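Local atomic coordinates of putative sulfatase yidJ (Bacteroides fragilis, PDB entry 2QZU), a protein that belongs to the sulfatase family and probably hydrolyses sulfate esters as a metal-dependent arylsulfatase. Residues 25-30 against 369-374; 83-88 against 113-118; 361-366 against 377-382. One frame throughout, in Å; residues are numbered along the deposited sequence.

The three contacts lie on one flank of the alkaline phosphatase-like α/β core. Helix 361-368 runs through them: its first turns form interaction 3, the chain leaving its end forms interaction 1, and Leu366 reaches Trp116 of interaction 2. Along the chain, interaction 2 nests inside the loop closed by interaction 1 and ends before interaction 3 opens, whereas interactions 1 and 3 interlock. The centres of interactions 2 and 3 are about 8 Å apart, and Gly86 O and Gln380 N join them in a probable hydrogen bond of 2.8 Å. Interaction 1 is centred about 16 Å from interaction 2 and 14 Å from interaction 3. Together they pack three helices against strand 29-35 of the mixed sheet.

Interaction 1 (25-30 against 369-374); sequences QPTPNL and MGFSKE
At the end of helix 361-368 a Schellman motif turns the chain away, and there Met369 and Phe371 pack on Thr27 and Pro28, which lead into strand 29-35, and on Leu30 within it. Gly370 makes the turn with a positive phi of 98°. Glycine suits the place because a beta carbon at these backbone angles would press on the carbonyl oxygen of Met369. The turn also draws on Leu366 O, which probably accepts a hydrogen bond from Phe371 N.

Met369, built as selenomethionine, does most of the packing. Its chain is extended beyond CG (chi2 167°), and this long, flexible apolar arm reaches past Pro28 to Leu30. Its CG lies 4.0 Å from Pro28 CG. At the far end the methyl CE rests against the end of Leu30, 3.4 Å from both CD1 and CD2 of that leucine and nearly as close to its CB, tighter than ordinary van der Waals contact; the two side chains meet at about a right angle.

Nearer the surface, Thr27 CG2 approaches Met369 O to 3.3 Å and touches the tip of the Phe371 ring, 3.6 Å from CZ. Threonine serves both sides here: its methyl meets the ring, while OG1 is hydrogen-bonded to Tyr125 OH. Pro28 and Met369 also rest on Ile307 of the adjoining strand 306-311. Such packing of the end of a flanking helix beside the start of a central strand belongs to the α/β architecture of the sulfatase and alkaline phosphatase clan.

Interaction 2 (83-88 against 113-118); sequences LMTGMY and ARCWSD
Met84 and Trp116 meet obliquely where the last turn of helix 76-85 abuts the first turn of helix 116-122, making a Met-aromatic contact. The selenium of Met84, modelled as selenomethionine, stands 4.4 Å from the centroid of the indole's five-membered ring, 56° off its normal, and comes nearest at NE1. A bend at chi2 (-49°) turns SE back toward the indole, and the sulfur of the natural methionine, likewise polarisable, would suit this ring.

The ring's rim is turned to the other helix as well: Leu83 O lies in the indole plane, 3.3 Å from Trp116 CD1. Helix 76-85 opens with Ser76, predicted to be the site of the 3-oxoalanine of sulfatases but unmodified here.

Cys115 is the N-cap of helix 116-122, and its small side chain lets the helix ends come close, with CB 3.1 Å from Met84 O. That carbonyl also takes a weak hydrogen bond from Trp116 N (3.4 Å). Asp118 OD2 accepts from Cys115 N through its anti lone pair, as in one half of a capping box; His164 ND1 is a second partner of OD2. Beside the cap, one water donates to both Thr85 O (2.8 Å) and Arg114 O (2.9 Å).

Interaction 3 (361-366 against 377-382); sequences LYPTLL and ETVQTF
With CG anti to the backbone N (chi1 -174°), Tyr362 swings its ring out from the first turn of helix 361-368 toward Val379, whose CG2 lies beside its own backbone N, anti to the carbonyl carbon. The outcome is a CH-pi contact between this helix of the α/β core and the loop that follows it. The methyl sits over one face, 3.9 Å from the ring centroid and 19° off the normal, displaced toward the rim so that its nearest atom is Tyr362 CZ. A branched valine fits well, because its other methyl, CG1, is left to rest 4.1 Å from Pro363 CD. Trp116 meets the tyrosine edge to face, and Tyr362 OH is hydrogen-bonded to Arg114 O.

Pro363 is at home in the first turn of the helix, where a backbone NH has no carbonyl of a preceding turn to bond. Its ring crosses Thr381 at about a right angle, with CD 3.2 Å from Thr381 OG1, a hydroxyl already hydrogen-bonded to Ala359 O. Asp360, just ahead of the helix, accepts from Phe382 N with OD1 and ties the loop to the helix start. There the carbonyl oxygen of Phe382 lies 3.3 Å from Pro363 CG.

Interaction 1 (25-30 against 369-374)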
loop_
_atom_site.group_PDB
_atom_site.type_symbol
_atom_site.label_atom_id
_atom_site.label_comp_id
_atom_site.label_asym_id
_atom_site.label_seq_id
_atom_site.Cartn_x
_atom_site.Cartn_y
_atom_site.Cartn_z
ATOM N N GLN A 25 -19.991 -40.406 17.530
ATOM C CA GLN A 25 -19.735 -40.819 16.155
ATOM C C GLN A 25 -18.478 -41.687 16.151
ATOM O O GLN A 25 -17.541 -41.432 16.908
ATOM C CB GLN A 25 -19.538 -39.598 15.252
ATOM C CG GLN A 25 -20.805 -38.792 14.998
ATOM C CD GLN A 25 -21.886 -39.605 14.303
ATOM O OE1 GLN A 25 -22.466 -40.521 14.887
ATOM N NE2 GLN A 25 -22.157 -39.275 13.046
ATOM N N PRO A 26 -18.441 -42.726 15.301
ATOM C CA PRO A 26 -17.276 -43.620 15.229
ATOM C C PRO A 26 -16.008 -43.021 14.605
ATOM O O PRO A 26 -14.933 -43.621 14.675
ATOM C CB PRO A 26 -17.816 -44.819 14.449
ATOM C CG PRO A 26 -18.812 -44.194 13.538
ATOM C CD PRO A 26 -19.530 -43.214 14.435
ATOM N N THR A 27 -16.143 -41.847 13.991
ATOM C CA THR A 27 -15.007 -41.144 13.394
ATOM C C THR A 27 -15.095 -39.692 13.864
ATOM O O THR A 27 -16.184 -39.143 14.006
ATOM C CB THR A 27 -15.018 -41.224 11.848
ATOM O OG1 THR A 27 -16.222 -40.652 11.334
ATOM C CG2 THR A 27 -14.919 -42.673 11.398
ATOM N N PRO A 28 -13.945 -39.049 14.106
ATOM C CA PRO A 28 -13.922 -37.661 14.579
ATOM C C PRO A 28 -14.203 -36.542 13.580
ATOM O O PRO A 28 -14.150 -36.736 12.367
ATOM C CB PRO A 28 -12.529 -37.539 15.176
ATOM C CG PRO A 28 -11.710 -38.357 14.206
ATOM C CD PRO A 28 -12.575 -39.593 14.008
ATOM N N ASN A 29 -14.507 -35.366 14.118
ATOM C CA ASN A 29 -14.748 -34.189 13.294
ATOM C C ASN A 29 -13.375 -33.612 13.006
ATOM O O ASN A 29 -12.379 -34.049 13.579
ATOM C CB ASN A 29 -15.562 -33.150 14.060
ATOM C CG ASN A 29 -16.867 -33.703 14.572
ATOM O OD1 ASN A 29 -17.155 -33.636 15.768
ATOM N ND2 ASN A 29 -17.663 -34.260 13.671
ATOM N N LEU A 30 -13.325 -32.623 12.124
ATOM C CA LEU A 30 -12.068 -31.982 11.784
ATOM C C LEU A 30 -12.269 -30.488 11.602
ATOM O O LEU A 30 -13.159 -30.056 10.871
ATOM C CB LEU A 30 -11.491 -32.563 10.485
ATOM C CG LEU A 30 -10.335 -31.791 9.828
ATOM C CD1 LEU A 30 -9.085 -31.846 10.704
ATOM C CD2 LEU A 30 -10.049 -32.388 8.455
HETATM N N MSE A 369 -8.376 -40.420 11.216
HETATM C CA MSE A 369 -9.831 -40.360 11.292
HETATM C C MSE A 369 -10.551 -41.681 11.059
HETATM O O MSE A 369 -11.767 -41.757 11.228
HETATM C CB MSE A 369 -10.343 -39.307 10.310
HETATM C CG MSE A 369 -9.943 -37.898 10.703
HETATM SE SE MSE A 369 -10.213 -36.580 9.331
HETATM C CE MSE A 369 -9.073 -35.207 10.077
ATOM N N GLY A 370 -9.799 -42.710 10.675
ATOM C CA GLY A 370 -10.391 -44.014 10.429
ATOM C C GLY A 370 -10.688 -44.306 8.969
ATOM O O GLY A 370 -11.443 -45.231 8.660
ATOM N N PHE A 371 -10.089 -43.536 8.064
ATOM C CA PHE A 371 -10.328 -43.727 6.636
ATOM C C PHE A 371 -9.057 -44.040 5.846
ATOM O O PHE A 371 -8.900 -43.604 4.705
ATOM C CB PHE A 371 -11.008 -42.479 6.061
ATOM C CG PHE A 371 -12.338 -42.165 6.700
ATOM C CD1 PHE A 371 -13.394 -43.067 6.614
ATOM C CD2 PHE A 371 -12.523 -40.985 7.412
ATOM C CE1 PHE A 371 -14.620 -42.798 7.230
ATOM C CE2 PHE A 371 -13.744 -40.705 8.032
ATOM C CZ PHE A 371 -14.793 -41.615 7.941
ATOM N N SER A 372 -8.156 -44.804 6.451
ATOM C CA SER A 372 -6.907 -45.172 5.798
ATOM C C SER A 372 -7.142 -45.865 4.448
ATOM O O SER A 372 -6.428 -45.606 3.476
ATOM C CB SER A 372 -6.094 -46.085 6.722
ATOM O OG SER A 372 -4.812 -46.355 6.182
ATOM N N LYS A 373 -8.148 -46.732 4.383
ATOM C CA LYS A 373 -8.444 -47.458 3.147
ATOM C C LYS A 373 -8.943 -46.553 2.020
ATOM O O LYS A 373 -8.951 -46.958 0.854
ATOM C CB LYS A 373 -9.483 -48.556 3.414
ATOM C CG LYS A 373 -10.885 -48.031 3.686
ATOM C CD LYS A 373 -11.800 -49.101 4.273
ATOM C CE LYS A 373 -12.302 -50.076 3.225
ATOM N NZ LYS A 373 -13.208 -49.409 2.248
ATOM N N GLU A 374 -9.354 -45.333 2.363
ATOM C CA GLU A 374 -9.870 -44.394 1.370
ATOM C C GLU A 374 -8.816 -43.489 0.735
ATOM O O GLU A 374 -9.136 -42.703 -0.153
ATOM C CB GLU A 374 -10.968 -43.510 1.981
ATOM C CG GLU A 374 -12.122 -44.266 2.628
ATOM C CD GLU A 374 -12.785 -45.252 1.689
ATOM O OE1 GLU A 374 -13.096 -44.872 0.539
ATOM O OE2 GLU A 374 -13.001 -46.410 2.104
#

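Interaction 2 (83-88 against 113-118)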
loop_
_atom_site.group_PDB
_atom_site.type_symbol
_atom_site.label_atom_id
_atom_site.label_comp_id
_atom_site.label_asym_id
_atom_site.label_seq_id
_atom_site.Cartn_x
_atom_site.Cartn_y
_atom_site.Cartn_z
ATOM N N LEU A 83 -1.524 -29.865 -0.362
ATOM C CA LEU A 83 -2.380 -30.217 0.763
ATOM C C LEU A 83 -3.653 -30.916 0.297
ATOM O O LEU A 83 -4.015 -31.972 0.808
ATOM C CB LEU A 83 -2.768 -28.966 1.554
ATOM C CG LEU A 83 -3.863 -29.189 2.604
ATOM C CD1 LEU A 83 -3.354 -30.137 3.686
ATOM C CD2 LEU A 83 -4.267 -27.855 3.209
HETATM N N MSE A 84 -4.328 -30.331 -0.683
HETATM C CA MSE A 84 -5.577 -30.904 -1.165
HETATM C C MSE A 84 -5.455 -32.233 -1.914
HETATM O O MSE A 84 -6.312 -33.106 -1.763
HETATM C CB MSE A 84 -6.319 -29.890 -2.039
HETATM C CG MSE A 84 -6.652 -28.571 -1.344
HETATM SE SE MSE A 84 -7.481 -28.759 0.411
HETATM C CE MSE A 84 -6.933 -27.051 1.149
ATOM N N THR A 85 -4.394 -32.394 -2.701
ATOM C CA THR A 85 -4.197 -33.611 -3.489
ATOM C C THR A 85 -3.304 -34.679 -2.861
ATOM O O THR A 85 -3.378 -35.852 -3.239
ATOM C CB THR A 85 -3.580 -33.294 -4.867
ATOM O OG1 THR A 85 -2.253 -32.786 -4.690
ATOM C CG2 THR A 85 -4.415 -32.266 -5.610
ATOM N N GLY A 86 -2.451 -34.275 -1.929
ATOM C CA GLY A 86 -1.541 -35.226 -1.313
ATOM C C GLY A 86 -0.446 -35.633 -2.290
ATOM O O GLY A 86 0.222 -36.652 -2.104
HETATM N N MSE A 87 -0.262 -34.833 -3.337
HETATM C CA MSE A 87 0.754 -35.103 -4.351
HETATM C C MSE A 87 1.780 -33.984 -4.378
HETATM O O MSE A 87 1.479 -32.847 -4.023
HETATM C CB MSE A 87 0.112 -35.220 -5.738
HETATM C CG MSE A 87 -0.943 -36.317 -5.850
HETATM SE SE MSE A 87 -1.692 -36.444 -7.640
HETATM C CE MSE A 87 -3.398 -35.588 -7.341
ATOM N N TYR A 88 3.000 -34.301 -4.795
ATOM C CA TYR A 88 4.021 -33.272 -4.875
ATOM C C TYR A 88 3.652 -32.387 -6.083
ATOM O O TYR A 88 2.813 -32.774 -6.894
ATOM C CB TYR A 88 5.395 -33.952 -4.912
ATOM C CG TYR A 88 5.680 -34.588 -3.554
ATOM C CD1 TYR A 88 5.936 -33.789 -2.433
ATOM C CD2 TYR A 88 5.580 -35.969 -3.361
ATOM C CE1 TYR A 88 6.075 -34.344 -1.160
ATOM C CE2 TYR A 88 5.715 -36.535 -2.088
ATOM C CZ TYR A 88 5.960 -35.715 -0.992
ATOM O OH TYR A 88 6.070 -36.261 0.271
ATOM N N ALA A 113 -9.144 -34.189 -9.675
ATOM C CA ALA A 113 -8.259 -34.616 -8.599
ATOM C C ALA A 113 -9.083 -35.126 -7.421
ATOM O O ALA A 113 -10.064 -34.501 -7.019
ATOM C CB ALA A 113 -7.371 -33.458 -8.151
ATOM N N ARG A 114 -8.688 -36.275 -6.883
ATOM C CA ARG A 114 -9.376 -36.863 -5.740
ATOM C C ARG A 114 -8.749 -36.271 -4.479
ATOM O O ARG A 114 -7.701 -36.729 -4.019
ATOM C CB ARG A 114 -9.198 -38.383 -5.755
ATOM C CG ARG A 114 -9.844 -39.116 -4.593
ATOM C CD ARG A 114 -11.348 -39.136 -4.710
ATOM N NE ARG A 114 -11.968 -39.949 -3.665
ATOM C CZ ARG A 114 -13.280 -40.028 -3.477
ATOM N NH1 ARG A 114 -14.097 -39.345 -4.267
ATOM N NH2 ARG A 114 -13.776 -40.778 -2.502
ATOM N N CYS A 115 -9.390 -35.248 -3.927
ATOM C CA CYS A 115 -8.876 -34.583 -2.732
ATOM C C CYS A 115 -9.441 -35.174 -1.446
ATOM O O CYS A 115 -10.468 -35.850 -1.471
ATOM C CB CYS A 115 -9.186 -33.089 -2.815
ATOM S SG CYS A 115 -8.440 -32.317 -4.278
ATOM N N TRP A 116 -8.784 -34.916 -0.316
ATOM C CA TRP A 116 -9.266 -35.470 0.947
ATOM C C TRP A 116 -10.672 -35.002 1.284
ATOM O O TRP A 116 -11.415 -35.710 1.967
ATOM C CB TRP A 116 -8.319 -35.151 2.116
ATOM C CG TRP A 116 -8.049 -33.692 2.358
ATOM C CD1 TRP A 116 -7.026 -32.951 1.835
ATOM C CD2 TRP A 116 -8.795 -32.807 3.202
ATOM N NE1 TRP A 116 -7.085 -31.663 2.307
ATOM C CE2 TRP A 116 -8.162 -31.545 3.148
ATOM C CE3 TRP A 116 -9.938 -32.957 4.001
ATOM C CZ2 TRP A 116 -8.633 -30.435 3.863
ATOM C CZ3 TRP A 116 -10.409 -31.849 4.716
ATOM C CH2 TRP A 116 -9.754 -30.606 4.638
ATOM N N SER A 117 -11.037 -33.816 0.808
ATOM C CA SER A 117 -12.367 -33.289 1.070
ATOM C C SER A 117 -13.411 -34.112 0.310
ATOM O O SER A 117 -14.530 -34.290 0.789
ATOM C CB SER A 117 -12.446 -31.809 0.679
ATOM O OG SER A 117 -12.036 -31.598 -0.661
ATOM N N ASP A 118 -13.034 -34.622 -0.861
ATOM C CA ASP A 118 -13.942 -35.454 -1.664
ATOM C C ASP A 118 -14.183 -36.759 -0.918
ATOM O O ASP A 118 -15.289 -37.301 -0.922
ATOM C CB ASP A 118 -13.328 -35.788 -3.031
ATOM C CG ASP A 118 -13.234 -34.581 -3.951
ATOM O OD1 ASP A 118 -14.284 -33.965 -4.240
ATOM O OD2 ASP A 118 -12.110 -34.259 -4.397
HETATM O O HOH W 1 -5.040 -37.028 -5.118
#

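Interaction 3 (361-366 against 377-382)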
loop_
_atom_site.group_PDB
_atom_site.type_symbol
_atom_site.label_atom_id
_atom_site.label_comp_id
_atom_site.label_asym_id
_atom_site.label_seq_id
_atom_site.Cartn_x
_atom_site.Cartn_y
_atom_site.Cartn_z
ATOM N N LEU A 361 -0.592 -33.854 5.592
ATOM C CA LEU A 361 -1.865 -33.873 6.302
ATOM C C LEU A 361 -2.991 -34.678 5.648
ATOM O O LEU A 361 -3.860 -35.194 6.350
ATOM C CB LEU A 361 -2.322 -32.437 6.598
ATOM C CG LEU A 361 -1.436 -31.738 7.642
ATOM C CD1 LEU A 361 -1.836 -30.277 7.774
ATOM C CD2 LEU A 361 -1.563 -32.445 8.988
ATOM N N TYR A 362 -2.973 -34.805 4.322
ATOM C CA TYR A 362 -4.000 -35.573 3.611
ATOM C C TYR A 362 -3.995 -37.032 4.112
ATOM O O TYR A 362 -4.954 -37.471 4.752
ATOM C CB TYR A 362 -3.738 -35.499 2.094
ATOM C CG TYR A 362 -4.769 -36.124 1.165
ATOM C CD1 TYR A 362 -5.320 -37.383 1.422
ATOM C CD2 TYR A 362 -5.096 -35.501 -0.042
ATOM C CE1 TYR A 362 -6.165 -38.003 0.496
ATOM C CE2 TYR A 362 -5.929 -36.111 -0.969
ATOM C CZ TYR A 362 -6.462 -37.359 -0.700
ATOM O OH TYR A 362 -7.284 -37.955 -1.627
ATOM N N PRO A 363 -2.913 -37.794 3.856
ATOM C CA PRO A 363 -2.941 -39.178 4.348
ATOM C C PRO A 363 -2.921 -39.297 5.875
ATOM O O PRO A 363 -3.576 -40.172 6.443
ATOM C CB PRO A 363 -1.705 -39.801 3.702
ATOM C CG PRO A 363 -0.751 -38.652 3.648
ATOM C CD PRO A 363 -1.634 -37.506 3.178
ATOM N N THR A 364 -2.178 -38.413 6.533
ATOM C CA THR A 364 -2.076 -38.441 7.989
ATOM C C THR A 364 -3.426 -38.266 8.683
ATOM O O THR A 364 -3.802 -39.081 9.527
ATOM C CB THR A 364 -1.088 -37.362 8.491
ATOM O OG1 THR A 364 0.201 -37.593 7.904
ATOM C CG2 THR A 364 -0.955 -37.411 10.015
ATOM N N LEU A 365 -4.164 -37.216 8.327
ATOM C CA LEU A 365 -5.464 -36.976 8.952
ATOM C C LEU A 365 -6.478 -38.063 8.601
ATOM O O LEU A 365 -7.187 -38.562 9.471
ATOM C CB LEU A 365 -6.008 -35.602 8.543
ATOM C CG LEU A 365 -5.264 -34.390 9.126
ATOM C CD1 LEU A 365 -5.736 -33.112 8.443
ATOM C CD2 LEU A 365 -5.509 -34.315 10.630
ATOM N N LEU A 366 -6.538 -38.440 7.329
ATOM C CA LEU A 366 -7.484 -39.467 6.906
ATOM C C LEU A 366 -7.294 -40.774 7.675
ATOM O O LEU A 366 -8.270 -41.391 8.098
ATOM C CB LEU A 366 -7.354 -39.715 5.402
ATOM C CG LEU A 366 -8.540 -39.319 4.514
ATOM C CD1 LEU A 366 -9.184 -38.039 5.006
ATOM C CD2 LEU A 366 -8.062 -39.175 3.073
ATOM N N GLU A 377 -4.480 -44.215 -4.392
ATOM C CA GLU A 377 -3.162 -44.754 -4.703
ATOM C C GLU A 377 -2.304 -43.629 -5.278
ATOM O O GLU A 377 -1.080 -43.729 -5.330
ATOM C CB GLU A 377 -3.294 -45.890 -5.725
ATOM C CG GLU A 377 -1.974 -46.477 -6.200
ATOM C CD GLU A 377 -1.162 -47.083 -5.072
ATOM O OE1 GLU A 377 -1.664 -48.017 -4.409
ATOM O OE2 GLU A 377 -0.020 -46.628 -4.850
ATOM N N THR A 378 -2.959 -42.552 -5.696
ATOM C CA THR A 378 -2.267 -41.410 -6.281
ATOM C C THR A 378 -1.566 -40.524 -5.246
ATOM O O THR A 378 -0.711 -39.716 -5.600
ATOM C CB THR A 378 -3.243 -40.544 -7.117
ATOM O OG1 THR A 378 -2.506 -39.529 -7.812
ATOM C CG2 THR A 378 -4.284 -39.880 -6.223
ATOM N N VAL A 379 -1.925 -40.674 -3.973
ATOM C CA VAL A 379 -1.308 -39.871 -2.915
ATOM C C VAL A 379 0.161 -40.265 -2.713
ATOM O O VAL A 379 0.492 -41.445 -2.565
ATOM C CB VAL A 379 -2.102 -40.006 -1.591
ATOM C CG1 VAL A 379 -1.337 -39.374 -0.435
ATOM C CG2 VAL A 379 -3.458 -39.326 -1.747
ATOM N N GLN A 380 1.034 -39.260 -2.710
ATOM C CA GLN A 380 2.479 -39.469 -2.577
ATOM C C GLN A 380 3.101 -39.055 -1.247
ATOM O O GLN A 380 4.188 -39.518 -0.902
ATOM C CB GLN A 380 3.214 -38.705 -3.681
ATOM C CG GLN A 380 2.786 -39.035 -5.097
ATOM C CD GLN A 380 3.495 -38.160 -6.115
ATOM O OE1 GLN A 380 3.290 -36.944 -6.158
ATOM N NE2 GLN A 380 4.344 -38.774 -6.935
ATOM N N THR A 381 2.432 -38.175 -0.509
ATOM C CA THR A 381 2.979 -37.689 0.755
ATOM C C THR A 381 2.987 -38.713 1.900
ATOM O O THR A 381 2.366 -39.775 1.807
ATOM C CB THR A 381 2.262 -36.394 1.184
ATOM O OG1 THR A 381 0.863 -36.647 1.353
ATOM C CG2 THR A 381 2.441 -35.320 0.111
ATOM N N PHE A 382 3.702 -38.388 2.975
ATOM C CA PHE A 382 3.837 -39.288 4.123
ATOM C C PHE A 382 2.616 -39.436 5.030
ATOM O O PHE A 382 2.006 -38.446 5.431
ATOM C CB PHE A 382 5.018 -38.862 5.008
ATOM C CG PHE A 382 6.351 -38.861 4.309
ATOM C CD1 PHE A 382 6.820 -37.711 3.675
ATOM C CD2 PHE A 382 7.149 -40.002 4.311
ATOM C CE1 PHE A 382 8.067 -37.698 3.054
ATOM C CE2 PHE A 382 8.397 -39.998 3.692
ATOM C CZ PHE A 382 8.860 -38.843 3.064
#